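Local coordinates for hypothetical protein (Neisseria meningitidis Z2491, PDB 2F46), which is probably a phosphatase of a nonclassical, eukaryotic-like kind, at residues K19-L24 with L117-R122; E132-A137 with N146-L151. All coordinates share one frame; numbering follows the deposited sequence.

Contact 1 (K19-L24 with L117-R122); sequences KLDEHL and LLWGFR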
# COMPACT_ATOMS: atom_id res chain seq x y z
N LYS A 19 -1.69 -1.56 -10.15
CA LYS A 19 -1.06 -2.80 -9.75
C LYS A 19 0.42 -2.68 -9.51
O LYS A 19 1.19 -2.19 -10.34
CB LYS A 19 -1.32 -3.88 -10.79
CG LYS A 19 -1.07 -5.27 -10.29
CD LYS A 19 -1.83 -6.29 -11.12
CE LYS A 19 -2.70 -7.18 -10.24
NZ LYS A 19 -3.81 -7.83 -11.02
N LEU A 20 0.87 -3.15 -8.37
CA LEU A 20 2.24 -3.19 -8.01
C LEU A 20 2.81 -4.62 -8.05
O LEU A 20 4.00 -4.84 -8.29
CB LEU A 20 2.41 -2.59 -6.61
CG LEU A 20 3.83 -2.53 -6.11
CD1 LEU A 20 4.78 -1.76 -7.05
CD2 LEU A 20 3.84 -1.89 -4.73
N ASP A 21 1.98 -5.63 -7.76
CA ASP A 21 2.39 -7.01 -7.81
C ASP A 21 1.16 -7.86 -8.11
O ASP A 21 0.06 -7.34 -8.23
CB ASP A 21 3.02 -7.43 -6.48
CG ASP A 21 4.05 -8.51 -6.64
OD1 ASP A 21 4.00 -9.25 -7.67
OD2 ASP A 21 4.89 -8.65 -5.72
N GLU A 22 1.37 -9.17 -8.29
CA GLU A 22 0.31 -10.12 -8.69
C GLU A 22 -1.04 -9.96 -7.96
O GLU A 22 -2.12 -10.02 -8.58
CB GLU A 22 0.85 -11.55 -8.50
CG GLU A 22 -0.16 -12.67 -8.80
CD GLU A 22 0.40 -14.09 -8.58
OE1 GLU A 22 1.50 -14.24 -7.97
OE2 GLU A 22 -0.28 -15.04 -9.02
N HIS A 23 -0.98 -9.78 -6.65
CA HIS A 23 -2.20 -9.69 -5.85
C HIS A 23 -2.35 -8.36 -5.13
O HIS A 23 -3.15 -8.25 -4.21
CB HIS A 23 -2.20 -10.81 -4.82
CG HIS A 23 -2.21 -12.18 -5.42
ND1 HIS A 23 -3.15 -12.55 -6.35
CD2 HIS A 23 -1.40 -13.25 -5.24
CE1 HIS A 23 -2.93 -13.80 -6.72
NE2 HIS A 23 -1.88 -14.25 -6.06
N LEU A 24 -1.62 -7.35 -5.58
CA LEU A 24 -1.48 -6.10 -4.83
C LEU A 24 -1.64 -4.84 -5.70
O LEU A 24 -0.84 -4.63 -6.63
CB LEU A 24 -0.12 -6.07 -4.17
CG LEU A 24 0.18 -4.81 -3.34
CD1 LEU A 24 -0.80 -4.68 -2.16
CD2 LEU A 24 1.61 -4.79 -2.81
N LEU A 117 7.12 1.31 -0.51
CA LEU A 117 8.34 1.04 0.26
C LEU A 117 8.25 -0.24 1.07
O LEU A 117 9.23 -1.01 1.16
CB LEU A 117 8.64 2.19 1.19
CG LEU A 117 9.21 3.43 0.56
CD1 LEU A 117 9.26 4.54 1.56
CD2 LEU A 117 10.61 3.19 0.06
N LEU A 118 7.13 -0.50 1.72
CA LEU A 118 6.99 -1.74 2.47
C LEU A 118 7.18 -2.94 1.54
O LEU A 118 7.87 -3.91 1.90
CB LEU A 118 5.64 -1.78 3.19
CG LEU A 118 5.53 -0.76 4.33
CD1 LEU A 118 4.08 -0.61 4.73
CD2 LEU A 118 6.37 -1.17 5.55
N TRP A 119 6.55 -2.88 0.36
CA TRP A 119 6.71 -3.89 -0.70
C TRP A 119 8.15 -3.95 -1.13
O TRP A 119 8.80 -5.01 -1.14
CB TRP A 119 5.80 -3.55 -1.88
CG TRP A 119 5.94 -4.41 -3.05
CD1 TRP A 119 5.28 -5.58 -3.28
CD2 TRP A 119 6.74 -4.16 -4.18
NE1 TRP A 119 5.69 -6.10 -4.49
CE2 TRP A 119 6.58 -5.24 -5.06
CE3 TRP A 119 7.62 -3.12 -4.53
CZ2 TRP A 119 7.23 -5.31 -6.28
CZ3 TRP A 119 8.26 -3.19 -5.75
CH2 TRP A 119 8.09 -4.29 -6.59
N GLY A 120 8.72 -2.79 -1.41
CA GLY A 120 10.06 -2.71 -2.03
C GLY A 120 11.18 -3.15 -1.12
O GLY A 120 12.13 -3.77 -1.57
N PHE A 121 11.15 -2.83 0.16
CA PHE A 121 12.16 -3.30 1.12
C PHE A 121 12.20 -4.84 1.18
O PHE A 121 13.29 -5.45 1.35
CB PHE A 121 11.90 -2.75 2.52
CG PHE A 121 12.29 -1.33 2.70
CD1 PHE A 121 13.52 -0.89 2.33
CD2 PHE A 121 11.40 -0.42 3.27
CE1 PHE A 121 13.86 0.44 2.53
CE2 PHE A 121 11.75 0.88 3.48
CZ PHE A 121 12.92 1.32 3.10
N ARG A 122 11.04 -5.45 1.05
CA ARG A 122 10.94 -6.92 1.06
C ARG A 122 11.54 -7.51 -0.20
O ARG A 122 12.31 -8.50 -0.12
CB ARG A 122 9.49 -7.34 1.27
CG ARG A 122 9.22 -8.81 1.25
CD ARG A 122 9.98 -9.54 2.34
NE ARG A 122 10.26 -10.89 1.88
CZ ARG A 122 11.13 -11.71 2.44
NH1 ARG A 122 11.80 -11.37 3.54
NH2 ARG A 122 11.31 -12.92 1.91

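Contact 2 (E132-A137 with N146-L151); sequences EIIRRA and NFRERL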
# COMPACT_ATOMS: atom_id res chain seq x y z
N GLU A 132 15.08 -2.26 -10.50
CA GLU A 132 13.84 -2.99 -10.82
C GLU A 132 12.75 -2.65 -9.81
O GLU A 132 11.63 -2.41 -10.20
CB GLU A 132 14.08 -4.50 -10.89
CG GLU A 132 12.85 -5.32 -11.27
CD GLU A 132 12.39 -5.14 -12.73
OE1 GLU A 132 13.01 -4.35 -13.50
OE2 GLU A 132 11.40 -5.80 -13.10
N ILE A 133 13.10 -2.60 -8.54
CA ILE A 133 12.12 -2.15 -7.49
C ILE A 133 11.55 -0.79 -7.89
O ILE A 133 10.33 -0.56 -7.94
CB ILE A 133 12.79 -2.10 -6.11
CG1 ILE A 133 13.29 -3.48 -5.70
CG2 ILE A 133 11.81 -1.57 -5.05
CD1 ILE A 133 14.15 -3.51 -4.48
N ILE A 134 12.45 0.13 -8.20
CA ILE A 134 12.05 1.47 -8.55
C ILE A 134 11.21 1.52 -9.84
O ILE A 134 10.23 2.21 -9.93
CB ILE A 134 13.30 2.41 -8.59
CG1 ILE A 134 13.84 2.53 -7.16
CG2 ILE A 134 12.96 3.80 -9.15
CD1 ILE A 134 15.17 3.30 -7.07
N ARG A 135 11.61 0.74 -10.84
CA ARG A 135 10.86 0.68 -12.08
C ARG A 135 9.45 0.14 -11.83
O ARG A 135 8.50 0.69 -12.30
CB ARG A 135 11.59 -0.18 -13.11
CG ARG A 135 10.80 -0.37 -14.40
CD ARG A 135 11.36 -1.48 -15.31
NE ARG A 135 10.93 -2.84 -14.92
CZ ARG A 135 9.70 -3.33 -15.08
NH1 ARG A 135 8.73 -2.61 -15.62
NH2 ARG A 135 9.43 -4.58 -14.70
N ARG A 136 9.34 -0.91 -11.04
CA ARG A 136 8.02 -1.51 -10.75
C ARG A 136 7.09 -0.57 -9.96
O ARG A 136 5.93 -0.43 -10.27
CB ARG A 136 8.18 -2.85 -10.05
CG ARG A 136 8.58 -3.94 -11.06
CD ARG A 136 8.77 -5.17 -10.36
NE ARG A 136 9.07 -6.29 -11.26
CZ ARG A 136 8.16 -7.10 -11.79
NH1 ARG A 136 6.86 -6.90 -11.61
NH2 ARG A 136 8.58 -8.08 -12.58
N ALA A 137 7.66 0.13 -8.97
CA ALA A 137 6.83 1.08 -8.23
C ALA A 137 6.38 2.22 -9.12
O ALA A 137 5.29 2.75 -9.03
CB ALA A 137 7.59 1.60 -7.00
N ASN A 146 14.00 8.81 -4.44
CA ASN A 146 14.56 9.44 -3.23
C ASN A 146 14.83 8.45 -2.10
O ASN A 146 15.34 8.86 -1.07
CB ASN A 146 13.67 10.57 -2.71
CG ASN A 146 13.62 11.75 -3.66
OD1 ASN A 146 14.60 12.07 -4.29
ND2 ASN A 146 12.48 12.40 -3.72
N PHE A 147 14.47 7.17 -2.28
CA PHE A 147 14.71 6.11 -1.30
C PHE A 147 15.70 5.08 -1.80
O PHE A 147 15.87 4.04 -1.16
CB PHE A 147 13.38 5.43 -0.94
CG PHE A 147 12.39 6.37 -0.36
CD1 PHE A 147 12.44 6.74 0.97
CD2 PHE A 147 11.43 6.96 -1.17
CE1 PHE A 147 11.51 7.62 1.51
CE2 PHE A 147 10.50 7.82 -0.62
CZ PHE A 147 10.58 8.19 0.69
N ARG A 148 16.39 5.39 -2.89
CA ARG A 148 17.32 4.44 -3.48
C ARG A 148 18.34 3.87 -2.48
O ARG A 148 18.55 2.65 -2.43
CB ARG A 148 18.06 5.08 -4.65
CG ARG A 148 19.12 4.17 -5.24
CD ARG A 148 19.80 4.85 -6.37
NE ARG A 148 18.87 4.99 -7.47
CZ ARG A 148 18.53 3.99 -8.29
NH1 ARG A 148 19.09 2.79 -8.15
NH2 ARG A 148 17.66 4.20 -9.27
N GLU A 149 18.93 4.75 -1.68
CA GLU A 149 19.96 4.32 -0.73
C GLU A 149 19.43 3.35 0.33
O GLU A 149 20.06 2.33 0.64
CB GLU A 149 20.60 5.53 -0.06
CG GLU A 149 21.43 6.36 -1.00
CD GLU A 149 21.82 7.72 -0.44
OE1 GLU A 149 21.78 7.91 0.81
OE2 GLU A 149 22.18 8.60 -1.25
N ARG A 150 18.24 3.65 0.88
CA ARG A 150 17.63 2.77 1.87
C ARG A 150 17.25 1.45 1.24
O ARG A 150 17.34 0.39 1.87
CB ARG A 150 16.40 3.44 2.50
CG ARG A 150 16.77 4.58 3.40
CD ARG A 150 15.53 5.27 3.93
NE ARG A 150 14.75 4.41 4.81
CZ ARG A 150 13.51 4.70 5.22
NH1 ARG A 150 12.93 5.82 4.83
NH2 ARG A 150 12.86 3.85 6.02
N LEU A 151 16.78 1.50 -0.01
CA LEU A 151 16.43 0.25 -0.66
C LEU A 151 17.67 -0.64 -0.82
O LEU A 151 17.62 -1.86 -0.57
CB LEU A 151 15.75 0.51 -1.99
CG LEU A 151 14.30 1.04 -1.87
CD1 LEU A 151 13.84 1.59 -3.17
CD2 LEU A 151 13.34 -0.05 -1.40

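Contact 1 (K19-L24 with L117-R122)
With CG of W119 anti to the backbone N (chi1 175°), the indole leaves helix 113-125 and reaches the strand end at L20 and D21. L20 makes the matching swing, its CG also anti to N, and lays its branched end over one face of the indole: CD2 lies 4.0 Å from the centroid of the W119 five-membered ring, a CH-pi contact, while CD1 sits 4.0 Å from CZ3 on the six-membered ring. D21 comes to the ring edge instead. D21 OD2 accepts a hydrogen bond from W119 NE1, 2.9 Å away, nearly straight at 176° and in the indole plane, with the carboxylate turned almost perpendicular to the ring. D21 OD1 accepts from E22 N at 2.7 Å, so both ends of the carboxylate are held and its rotation is fixed. L24 adds a methyl, CD2, 3.8 Å from W119 CD1. A classic beta bulge, in which L20 N and D21 N share L24 O, lets neighbouring residues L20 and D21 both point at the indole. The contact thus ties the outermost strand 18-21 and its turn into strand 24-27 to helix 113-125, with I133 and R136 of helix 130-139 also touching W119.

Contact 2 (E132-A137 with N146-L151)
I134 and R148 meet at about a right angle, the isoleucine methyl over the flat guanidinium, in a helix-to-helix contact between 130-139 and the short C-terminal helix 148-153. CD1 of I134 stands 3.4 Å above the guanidinium plane, displaced toward its rim, and its nearest atom there is R148 NH2, also at 3.4 Å. This is van der Waals contact of a methyl with the face of the cation. The arginine chain runs extended from the backbone and then bends at chi3 (-69°), which folds the guanidinium back toward helix 130-139. The polar work of the group is done with residues just beyond the two segments: NH1 of R148 forms a salt bridge with D131 and NH2 one with E145. The two bridges differ in what they join. D131 belongs to helix 130-139, so its bridge links the two helices, whereas E145 lies just before segment 146-151 and holds the arginine from its own side. Two carboxylates therefore hold the guanidinium in place, and its charge is probably well compensated although the group lies against a hydrocarbon side chain.

Deeper in, the interface is purely aliphatic. No hydrogen bond joins the two segments, so cohesion between them comes largely from methyl contacts. L151 crosses I134 obliquely and offers one branch to both isoleucines: L151 CD1 lies 4.1 Å from I134 CG1 and 4.2 Å from I133 CG2.

How the contacts relate
Contact 1 closes before contact 2 opens along the chain, and their centres lie 11 Å apart on the same side of the chain's centre. They are joined through consecutive helices: 113-125, which carries one half of contact 1, is followed directly by 130-139, which carries one half of contact 2. The two also touch directly, with G120 O 3.5 Å from I133 CD1, L117 CD2 3.7 Å from F147 CG, and L20 CD1 3.7 Å from R136 O. Strand 18-21, at the edge of the five-stranded sheet, therefore touches both of these helices, so the last two helices are packed against helix 113-125 and, through L20, the edge strand.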